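Local structure of 2-polyprenyl-6-methoxyphenol hydroxylase-like FAD-dependent oxidoreductase (Streptomyces sp. NRRL 11266, 6UI5) at residues R79-K84 against E370-L375; V73-L78 against Q343-L348; A48-M53 against V379-P384. The protein binds flavin-adenine dinucleotide as an FAD-dependent oxidoreductase of the aromatic-ring hydroxylase family, joining a Rossmann-type FAD-binding domain to a C-terminal region of the thioredoxin clan. One frame throughout, in Å; residues are numbered along the deposited sequence.

Contact 1 of 3, residues R79-K84 against E370-L375; sequences RLAFEK and EVNVFL
Chi1 of -88° and chi2 of -89° swing the amide of Asn-372 off helix 369-379 toward the turn that follows strand 78-80. Its OD1 takes the N-H of Ala-81 at 2.8 Å from N, a nearly straight bond (164°) in which the donor stands above the carbonyl plane. The same oxygen lies 3.5 Å from Ala-81 CB, so amide and methyl pack together. Its ND2 is bonded to the backbone oxygens of Leu-366 and Phe-368, which fixes the rotation of the amide and leaves the oxygen to face the turn. Ala-81 is the centre of an inverse gamma turn, after which the chain enters a short 3-10 segment. There Val-373 CG2, anti to its own carbonyl carbon, meets Lys-84 CB at 3.5 Å, while the bent lysine chain leads its ammonium away. Leu-80, crossing Asn-372 obliquely, sends CD2 to 4.3 Å from Leu-375 CB. On the exposed side, Arg-79 NH2 bonds to both oxygens of Glu-83 on their syn lone pairs, close to the guanidinium plane, more directly to OE2, the approach to OE1 being very short and bent; Arg-79 NE pairs with Glu-72, so the guanidinium is shared by two carboxylates. Leu-80 and Leu-375 both touch Phe-75 of strand 69-75, which pairs with strand 78-80, and Leu-375 also packs on Met-361 of the second subunit.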
loop_
_atom_site.group_PDB
_atom_site.type_symbol
_atom_site.label_atom_id
_atom_site.label_comp_id
_atom_site.label_asym_id
_atom_site.label_seq_id
_atom_site.Cartn_x
_atom_site.Cartn_y
_atom_site.Cartn_z
ATOM N N ARG A 79 -0.880 -10.921 -8.883
ATOM C CA ARG A 79 0.401 -11.266 -9.476
ATOM C C ARG A 79 1.450 -10.236 -9.115
ATOM O O ARG A 79 1.171 -9.042 -9.134
ATOM C CB ARG A 79 0.295 -11.324 -10.996
ATOM C CG ARG A 79 1.597 -11.678 -11.628
ATOM C CD ARG A 79 1.573 -11.581 -13.137
ATOM N NE ARG A 79 2.906 -11.871 -13.632
ATOM C CZ ARG A 79 3.871 -10.969 -13.782
ATOM N NH1 ARG A 79 3.665 -9.683 -13.507
ATOM N NH2 ARG A 79 5.049 -11.368 -14.229
ATOM N N LEU A 80 2.671 -10.696 -8.838
ATOM C CA LEU A 80 3.819 -9.811 -8.652
ATOM C C LEU A 80 4.801 -9.979 -9.807
ATOM O O LEU A 80 5.207 -11.104 -10.125
ATOM C CB LEU A 80 4.531 -10.083 -7.330
ATOM C CG LEU A 80 3.751 -9.807 -6.059
ATOM C CD1 LEU A 80 4.540 -10.320 -4.871
ATOM C CD2 LEU A 80 3.539 -8.331 -5.943
ATOM N N ALA A 81 5.185 -8.854 -10.427
ATOM C CA ALA A 81 6.152 -8.833 -11.532
ATOM C C ALA A 81 7.528 -9.277 -11.027
ATOM O O ALA A 81 8.434 -8.478 -10.778
ATOM C CB ALA A 81 6.218 -7.442 -12.162
ATOM N N PHE A 82 7.685 -10.589 -10.867
ATOM C CA PHE A 82 8.940 -11.102 -10.336
ATOM C C PHE A 82 10.081 -10.969 -11.338
ATOM O O PHE A 82 11.246 -10.937 -10.928
ATOM C CB PHE A 82 8.760 -12.562 -9.899
ATOM C CG PHE A 82 9.992 -13.176 -9.256
ATOM C CD1 PHE A 82 10.373 -12.830 -7.963
ATOM C CD2 PHE A 82 10.762 -14.106 -9.944
ATOM C CE1 PHE A 82 11.510 -13.409 -7.372
ATOM C CE2 PHE A 82 11.893 -14.690 -9.353
ATOM C CZ PHE A 82 12.263 -14.341 -8.074
ATOM N N GLU A 83 9.771 -10.880 -12.635
ATOM C CA GLU A 83 10.778 -10.675 -13.675
ATOM C C GLU A 83 11.548 -9.364 -13.512
ATOM O O GLU A 83 12.578 -9.184 -14.170
ATOM C CB GLU A 83 10.107 -10.716 -15.058
ATOM C CG GLU A 83 9.062 -9.615 -15.300
ATOM C CD GLU A 83 7.647 -10.018 -14.887
ATOM O OE1 GLU A 83 7.460 -11.139 -14.351
ATOM O OE2 GLU A 83 6.715 -9.207 -15.096
ATOM N N LYS A 84 11.074 -8.448 -12.673
ATOM C CA LYS A 84 11.757 -7.188 -12.410
ATOM C C LYS A 84 12.790 -7.304 -11.292
ATOM O O LYS A 84 13.517 -6.347 -11.029
ATOM C CB LYS A 84 10.728 -6.092 -12.073
ATOM C CG LYS A 84 9.615 -5.914 -13.121
ATOM C CD LYS A 84 9.738 -4.613 -13.917
ATOM C CE LYS A 84 10.895 -4.634 -14.929
ATOM N NZ LYS A 84 11.172 -3.272 -15.511
ATOM N N GLU A 370 9.112 -0.226 -8.336
ATOM C CA GLU A 370 9.748 -0.343 -7.027
ATOM C C GLU A 370 8.883 -1.117 -6.052
ATOM O O GLU A 370 9.413 -1.785 -5.162
ATOM C CB GLU A 370 10.077 1.034 -6.441
ATOM C CG GLU A 370 11.442 1.589 -6.905
ATOM C CD GLU A 370 11.820 2.931 -6.271
ATOM O OE1 GLU A 370 12.939 3.026 -5.722
ATOM O OE2 GLU A 370 11.014 3.887 -6.331
ATOM N N VAL A 371 7.553 -1.028 -6.179
ATOM C CA VAL A 371 6.717 -1.783 -5.256
ATOM C C VAL A 371 6.790 -3.264 -5.589
ATOM O O VAL A 371 7.026 -4.100 -4.702
ATOM C CB VAL A 371 5.271 -1.263 -5.263
ATOM C CG1 VAL A 371 4.382 -2.203 -4.435
ATOM C CG2 VAL A 371 5.212 0.185 -4.715
ATOM N N ASN A 372 6.644 -3.608 -6.880
ATOM C CA ASN A 372 6.713 -5.007 -7.302
ATOM C C ASN A 372 8.016 -5.643 -6.850
ATOM O O ASN A 372 8.022 -6.743 -6.278
ATOM C CB ASN A 372 6.571 -5.123 -8.815
ATOM C CG ASN A 372 5.125 -5.220 -9.254
ATOM O OD1 ASN A 372 4.547 -6.315 -9.354
ATOM N ND2 ASN A 372 4.524 -4.067 -9.512
ATOM N N VAL A 373 9.130 -4.946 -7.061
ATOM C CA VAL A 373 10.417 -5.538 -6.734
ATOM C C VAL A 373 10.563 -5.679 -5.227
ATOM O O VAL A 373 10.983 -6.729 -4.723
ATOM C CB VAL A 373 11.547 -4.704 -7.361
ATOM C CG1 VAL A 373 12.912 -5.128 -6.813
ATOM C CG2 VAL A 373 11.466 -4.857 -8.877
ATOM N N PHE A 374 10.163 -4.653 -4.482
ATOM C CA PHE A 374 10.309 -4.704 -3.034
ATOM C C PHE A 374 9.529 -5.870 -2.439
ATOM O O PHE A 374 10.092 -6.679 -1.688
ATOM C CB PHE A 374 9.853 -3.394 -2.412
ATOM C CG PHE A 374 9.670 -3.464 -0.922
ATOM C CD1 PHE A 374 10.766 -3.426 -0.076
ATOM C CD2 PHE A 374 8.402 -3.511 -0.366
ATOM C CE1 PHE A 374 10.607 -3.467 1.286
ATOM C CE2 PHE A 374 8.232 -3.541 1.000
ATOM C CZ PHE A 374 9.340 -3.517 1.830
ATOM N N LEU A 375 8.234 -5.983 -2.796
ATOM C CA LEU A 375 7.375 -7.057 -2.274
ATOM C C LEU A 375 7.818 -8.431 -2.759
ATOM O O LEU A 375 7.917 -9.363 -1.959
ATOM C CB LEU A 375 5.922 -6.818 -2.666
ATOM C CG LEU A 375 5.243 -5.612 -2.015
ATOM C CD1 LEU A 375 3.830 -5.447 -2.557
ATOM C CD2 LEU A 375 5.231 -5.742 -0.490
#

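Contact 2 of 3, residues V73-L78 against Q343-L348; sequences VRFADL and QAQLAL
Ala-344, on the last turns of helix 325-346, opens the contact with its methyl, CB lying 4.0 Å from CZ at the tip of the Phe-75 ring. Gln-345 follows and carries most of the contact. Its CG sits 3.3 Å above the plane of that ring, over the centre and 15° off the normal, a CH-pi contact made by the CG methylene. The chain runs on extended, crossing the ring obliquely, and brings OE1 to 2.8 Å from Ala-76 N. This hydrogen bond is bent (149°), and the N-H stands above the carbonyl plane. Ala-76, with positive phi, is the second residue of a type II' beta turn from Phe-75 to Leu-78, closed by bonds in both directions between the backbones of those two residues. The helix then ends, and Leu-348 reaches back to the turn: its CB meets Ala-76 CB at 4.1 Å, and the Leu-348 and Leu-78 side chains cross at about a right angle, with CD2 of Leu-348 4.0 Å from CD1 of Leu-78. Gln-345 NE2 is bonded to Asn-293 and Asn-341, and Asn-293 also reaches Arg-74 O. The buried amide thus has partners at both ends, and the glutamine serves two chemistries at once, its methylene against an aromatic face and its oxygen satisfying the Ala-76 N-H of a buried, tight hairpin turn.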
loop_
_atom_site.group_PDB
_atom_site.type_symbol
_atom_site.label_atom_id
_atom_site.label_comp_id
_atom_site.label_asym_id
_atom_site.label_seq_id
_atom_site.Cartn_x
_atom_site.Cartn_y
_atom_site.Cartn_z
ATOM N N VAL A 73 4.670 -15.531 -8.553
ATOM C CA VAL A 73 4.788 -15.071 -7.177
ATOM C C VAL A 73 3.582 -14.193 -6.910
ATOM O O VAL A 73 3.413 -13.154 -7.562
ATOM C CB VAL A 73 6.091 -14.285 -6.956
ATOM C CG1 VAL A 73 6.048 -13.601 -5.621
ATOM C CG2 VAL A 73 7.338 -15.197 -7.091
ATOM N N ARG A 74 2.743 -14.590 -5.956
ATOM C CA ARG A 74 1.482 -13.908 -5.719
ATOM C C ARG A 74 1.569 -13.035 -4.469
ATOM O O ARG A 74 2.388 -13.269 -3.587
ATOM C CB ARG A 74 0.327 -14.917 -5.598
ATOM C CG ARG A 74 0.182 -15.834 -6.822
ATOM C CD ARG A 74 -1.271 -16.017 -7.297
ATOM N NE ARG A 74 -1.345 -16.365 -8.725
ATOM C CZ ARG A 74 -1.755 -15.539 -9.694
ATOM N NH1 ARG A 74 -2.160 -14.304 -9.404
ATOM N NH2 ARG A 74 -1.775 -15.951 -10.962
ATOM N N PHE A 75 0.740 -11.998 -4.418
ATOM C CA PHE A 75 0.514 -11.198 -3.214
ATOM C C PHE A 75 -0.967 -11.321 -2.906
ATOM O O PHE A 75 -1.808 -10.848 -3.682
ATOM C CB PHE A 75 0.910 -9.729 -3.418
ATOM C CG PHE A 75 1.030 -8.929 -2.125
ATOM C CD1 PHE A 75 2.112 -9.134 -1.254
ATOM C CD2 PHE A 75 0.100 -7.953 -1.806
ATOM C CE1 PHE A 75 2.242 -8.396 -0.067
ATOM C CE2 PHE A 75 0.211 -7.201 -0.619
ATOM C CZ PHE A 75 1.286 -7.424 0.249
ATOM N N ALA A 76 -1.292 -11.940 -1.780
ATOM C CA ALA A 76 -2.628 -12.505 -1.662
ATOM C C ALA A 76 -2.875 -13.313 -2.930
ATOM O O ALA A 76 -2.178 -14.302 -3.181
ATOM C CB ALA A 76 -3.693 -11.413 -1.467
ATOM N N ASP A 77 -3.807 -12.860 -3.769
ATOM C CA ASP A 77 -4.136 -13.545 -5.013
ATOM C C ASP A 77 -3.828 -12.692 -6.235
ATOM O O ASP A 77 -4.297 -13.010 -7.335
ATOM C CB ASP A 77 -5.610 -13.969 -5.019
ATOM C CG ASP A 77 -6.553 -12.788 -4.976
ATOM O OD1 ASP A 77 -6.743 -12.218 -3.881
ATOM O OD2 ASP A 77 -7.102 -12.427 -6.040
ATOM N N LEU A 78 -3.061 -11.620 -6.069
ATOM C CA LEU A 78 -2.595 -10.810 -7.186
ATOM C C LEU A 78 -1.227 -11.295 -7.655
ATOM O O LEU A 78 -0.498 -11.970 -6.927
ATOM C CB LEU A 78 -2.496 -9.338 -6.790
ATOM C CG LEU A 78 -3.772 -8.722 -6.233
ATOM C CD1 LEU A 78 -3.611 -7.206 -6.053
ATOM C CD2 LEU A 78 -4.957 -9.058 -7.132
ATOM N N GLN A 343 0.289 -9.868 7.004
ATOM C CA GLN A 343 -0.917 -9.181 7.457
ATOM C C GLN A 343 -1.491 -8.316 6.336
ATOM O O GLN A 343 -2.717 -8.267 6.138
ATOM C CB GLN A 343 -0.602 -8.335 8.694
ATOM C CG GLN A 343 -0.364 -9.119 9.979
ATOM C CD GLN A 343 -1.571 -9.949 10.426
ATOM O OE1 GLN A 343 -1.931 -10.965 9.809
ATOM N NE2 GLN A 343 -2.212 -9.499 11.505
ATOM N N ALA A 344 -0.604 -7.665 5.556
ATOM C CA ALA A 344 -1.065 -6.858 4.430
ATOM C C ALA A 344 -1.741 -7.724 3.384
ATOM O O ALA A 344 -2.773 -7.339 2.835
ATOM C CB ALA A 344 0.094 -6.076 3.792
ATOM N N GLN A 345 -1.185 -8.900 3.097
ATOM C CA GLN A 345 -1.883 -9.830 2.211
ATOM C C GLN A 345 -3.255 -10.196 2.770
ATOM O O GLN A 345 -4.238 -10.233 2.020
ATOM C CB GLN A 345 -1.039 -11.089 1.963
ATOM C CG GLN A 345 0.102 -10.863 0.943
ATOM C CD GLN A 345 0.913 -12.128 0.663
ATOM O OE1 GLN A 345 0.387 -13.106 0.109
ATOM N NE2 GLN A 345 2.200 -12.125 1.068
ATOM N N LEU A 346 -3.359 -10.442 4.082
ATOM C CA LEU A 346 -4.669 -10.827 4.620
ATOM C C LEU A 346 -5.697 -9.714 4.426
ATOM O O LEU A 346 -6.887 -9.992 4.218
ATOM C CB LEU A 346 -4.568 -11.201 6.101
ATOM C CG LEU A 346 -3.970 -12.572 6.434
ATOM C CD1 LEU A 346 -4.108 -12.879 7.922
ATOM C CD2 LEU A 346 -4.612 -13.668 5.594
ATOM N N ALA A 347 -5.254 -8.450 4.439
ATOM C CA ALA A 347 -6.217 -7.352 4.383
ATOM C C ALA A 347 -6.802 -7.159 2.999
ATOM O O ALA A 347 -7.649 -6.277 2.834
ATOM C CB ALA A 347 -5.577 -6.048 4.857
ATOM N N LEU A 348 -6.365 -7.935 2.005
ATOM C CA LEU A 348 -7.057 -8.009 0.723
ATOM C C LEU A 348 -8.095 -9.125 0.688
ATOM O O LEU A 348 -8.735 -9.331 -0.351
ATOM C CB LEU A 348 -6.064 -8.197 -0.433
ATOM C CG LEU A 348 -5.093 -7.049 -0.719
ATOM C CD1 LEU A 348 -3.997 -7.005 0.286
ATOM C CD2 LEU A 348 -4.507 -7.136 -2.126
#

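Contact 3 of 3, residues A48-M53 against V379-P384; sequences AGTLEM and VTNLGP
Backbone meets backbone at the tight centre of this contact, where the first turn of helix 48-55 lies against the end of helix 369-379. Gly-49 N gives its N-H to Thr-380 O at 2.8 Å; the donor lies nearly along the C=O axis (168°), although the N-H is bent from the line (139°). Gly-49 CA approaches Asn-381 O to 3.7 Å, and the oxygens of Thr-380 and Asn-381 crowd the side of Gly-49 that a side chain would take; the absence of one lets the backbones meet. The approach depends on the way the second helix stops: Asn-381 takes positive phi (56°) and forms a Schellman motif, so that the chain leaves the helix across Gly-49. Beside this core, Leu-382 crosses Glu-52 at about a right angle and rests CD2 3.3 Å from Glu-52 OE1 and 3.4 Å from OE2, the methyl lying against the carboxylate almost equally far from both. The packing is looser toward Thr-50 and the partly exposed Asn-381: Thr-50 OG1 and Asn-381 OD1 stay 4.4 Å apart, and Asn-381 OD1 is bonded instead to Asn-47 ND2, while Asn-47 OD1 takes the N-H of Thr-50. The side chain of Thr-50 is about 7 Å from the FAD, which places this seam close to the cofactor. Glu-52 is buried but paired with Arg-89 and Arg-406, which probably keep it ionised; Arg-406 also binds Asn-381 O, so one arginine bridges helix and loop, and the N-terminal end of helix 48-55 probably polarises the carbonyl of Thr-380.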
loop_
_atom_site.group_PDB
_atom_site.type_symbol
_atom_site.label_atom_id
_atom_site.label_comp_id
_atom_site.label_asym_id
_atom_site.label_seq_id
_atom_site.Cartn_x
_atom_site.Cartn_y
_atom_site.Cartn_z
ATOM N N ALA A 48 12.439 -19.042 -3.559
ATOM C CA ALA A 48 13.762 -18.856 -4.168
ATOM C C ALA A 48 14.828 -18.482 -3.140
ATOM O O ALA A 48 15.972 -18.940 -3.232
ATOM C CB ALA A 48 13.695 -17.804 -5.260
ATOM N N GLY A 49 14.476 -17.666 -2.145
ATOM C CA GLY A 49 15.462 -17.299 -1.138
ATOM C C GLY A 49 15.879 -18.472 -0.269
ATOM O O GLY A 49 17.049 -18.581 0.130
ATOM N N THR A 50 14.920 -19.363 0.047
ATOM C CA THR A 50 15.228 -20.556 0.820
ATOM C C THR A 50 16.075 -21.511 0.005
ATOM O O THR A 50 17.002 -22.138 0.533
ATOM C CB THR A 50 13.936 -21.240 1.262
ATOM O OG1 THR A 50 13.185 -20.342 2.083
ATOM C CG2 THR A 50 14.248 -22.513 2.022
ATOM N N LEU A 51 15.778 -21.630 -1.288
ATOM C CA LEU A 51 16.623 -22.446 -2.155
ATOM C C LEU A 51 18.077 -21.961 -2.160
ATOM O O LEU A 51 18.991 -22.774 -1.982
ATOM C CB LEU A 51 16.040 -22.491 -3.562
ATOM C CG LEU A 51 14.890 -23.503 -3.648
ATOM C CD1 LEU A 51 13.990 -23.284 -4.888
ATOM C CD2 LEU A 51 15.457 -24.904 -3.604
ATOM N N GLU A 52 18.323 -20.641 -2.326
ATOM C CA GLU A 52 19.719 -20.157 -2.355
ATOM C C GLU A 52 20.452 -20.487 -1.056
ATOM O O GLU A 52 21.593 -20.956 -1.081
ATOM C CB GLU A 52 19.828 -18.636 -2.638
ATOM C CG GLU A 52 18.820 -17.992 -3.613
ATOM C CD GLU A 52 18.983 -16.435 -3.785
ATOM O OE1 GLU A 52 18.912 -15.981 -4.952
ATOM O OE2 GLU A 52 19.190 -15.677 -2.787
ATOM N N MET A 53 19.804 -20.258 0.096
ATOM C CA MET A 53 20.444 -20.568 1.374
ATOM C C MET A 53 20.735 -22.051 1.534
ATOM O O MET A 53 21.714 -22.416 2.194
ATOM C CB MET A 53 19.570 -20.116 2.538
ATOM C CG MET A 53 19.516 -18.631 2.679
ATOM S SD MET A 53 18.635 -18.205 4.162
ATOM C CE MET A 53 16.966 -18.003 3.503
ATOM N N VAL A 379 8.632 -11.464 -0.057
ATOM C CA VAL A 379 7.854 -12.697 -0.001
ATOM C C VAL A 379 8.620 -13.878 -0.568
ATOM O O VAL A 379 8.253 -15.015 -0.278
ATOM C CB VAL A 379 6.472 -12.583 -0.710
ATOM C CG1 VAL A 379 5.807 -11.270 -0.354
ATOM C CG2 VAL A 379 6.581 -12.730 -2.219
ATOM N N THR A 380 9.685 -13.664 -1.357
ATOM C CA THR A 380 10.493 -14.822 -1.751
ATOM C C THR A 380 11.701 -15.025 -0.845
ATOM O O THR A 380 12.511 -15.931 -1.095
ATOM C CB THR A 380 10.952 -14.730 -3.200
ATOM O OG1 THR A 380 11.740 -13.538 -3.378
ATOM C CG2 THR A 380 9.760 -14.698 -4.155
ATOM N N ASN A 381 11.825 -14.216 0.210
ATOM C CA ASN A 381 12.996 -14.209 1.086
ATOM C C ASN A 381 14.319 -13.960 0.343
ATOM O O ASN A 381 15.396 -14.231 0.898
ATOM C CB ASN A 381 13.052 -15.496 1.908
ATOM C CG ASN A 381 11.771 -15.676 2.752
ATOM O OD1 ASN A 381 10.948 -16.544 2.467
ATOM N ND2 ASN A 381 11.573 -14.802 3.743
ATOM N N LEU A 382 14.286 -13.423 -0.893
ATOM C CA LEU A 382 15.470 -12.713 -1.412
ATOM C C LEU A 382 15.742 -11.514 -0.542
ATOM O O LEU A 382 16.870 -11.283 -0.098
ATOM C CB LEU A 382 15.260 -12.259 -2.851
ATOM C CG LEU A 382 15.023 -13.409 -3.819
ATOM C CD1 LEU A 382 14.630 -12.874 -5.198
ATOM C CD2 LEU A 382 16.258 -14.335 -3.837
ATOM N N GLY A 383 14.697 -10.726 -0.323
ATOM C CA GLY A 383 14.294 -10.346 1.003
ATOM C C GLY A 383 15.210 -9.321 1.567
ATOM O O GLY A 383 16.235 -8.989 0.980
ATOM N N PRO A 384 14.910 -8.896 2.759
ATOM C CA PRO A 384 15.514 -7.670 3.300
ATOM C C PRO A 384 17.022 -7.671 3.095
ATOM O O PRO A 384 17.719 -8.564 3.594
ATOM C CB PRO A 384 15.139 -7.712 4.781
ATOM C CG PRO A 384 15.012 -9.223 5.074
ATOM C CD PRO A 384 14.638 -9.920 3.775
#

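Overall arrangement
From the N terminus, helix 48-55 comes first, and contact 3 later closes the widest loop by bringing residues 379-384 back to it. Both other contacts nest inside that loop. The hairpin of strands 69-75 and 78-80 supplies the first segments of contacts 2 and 1 in turn; their partners, helices 325-346 and 369-379, follow in the same order, so these two loops cross. The pair also share a sheet, through Leu-80 N and Val-73 O, and both reach the second subunit. Val-379 packs on Leu-80, Val-73 and Gln-345, joining the hairpin and helix 325-346 to helix 369-379, and residues 380-382 just after it meet helix 48-55 near the FAD.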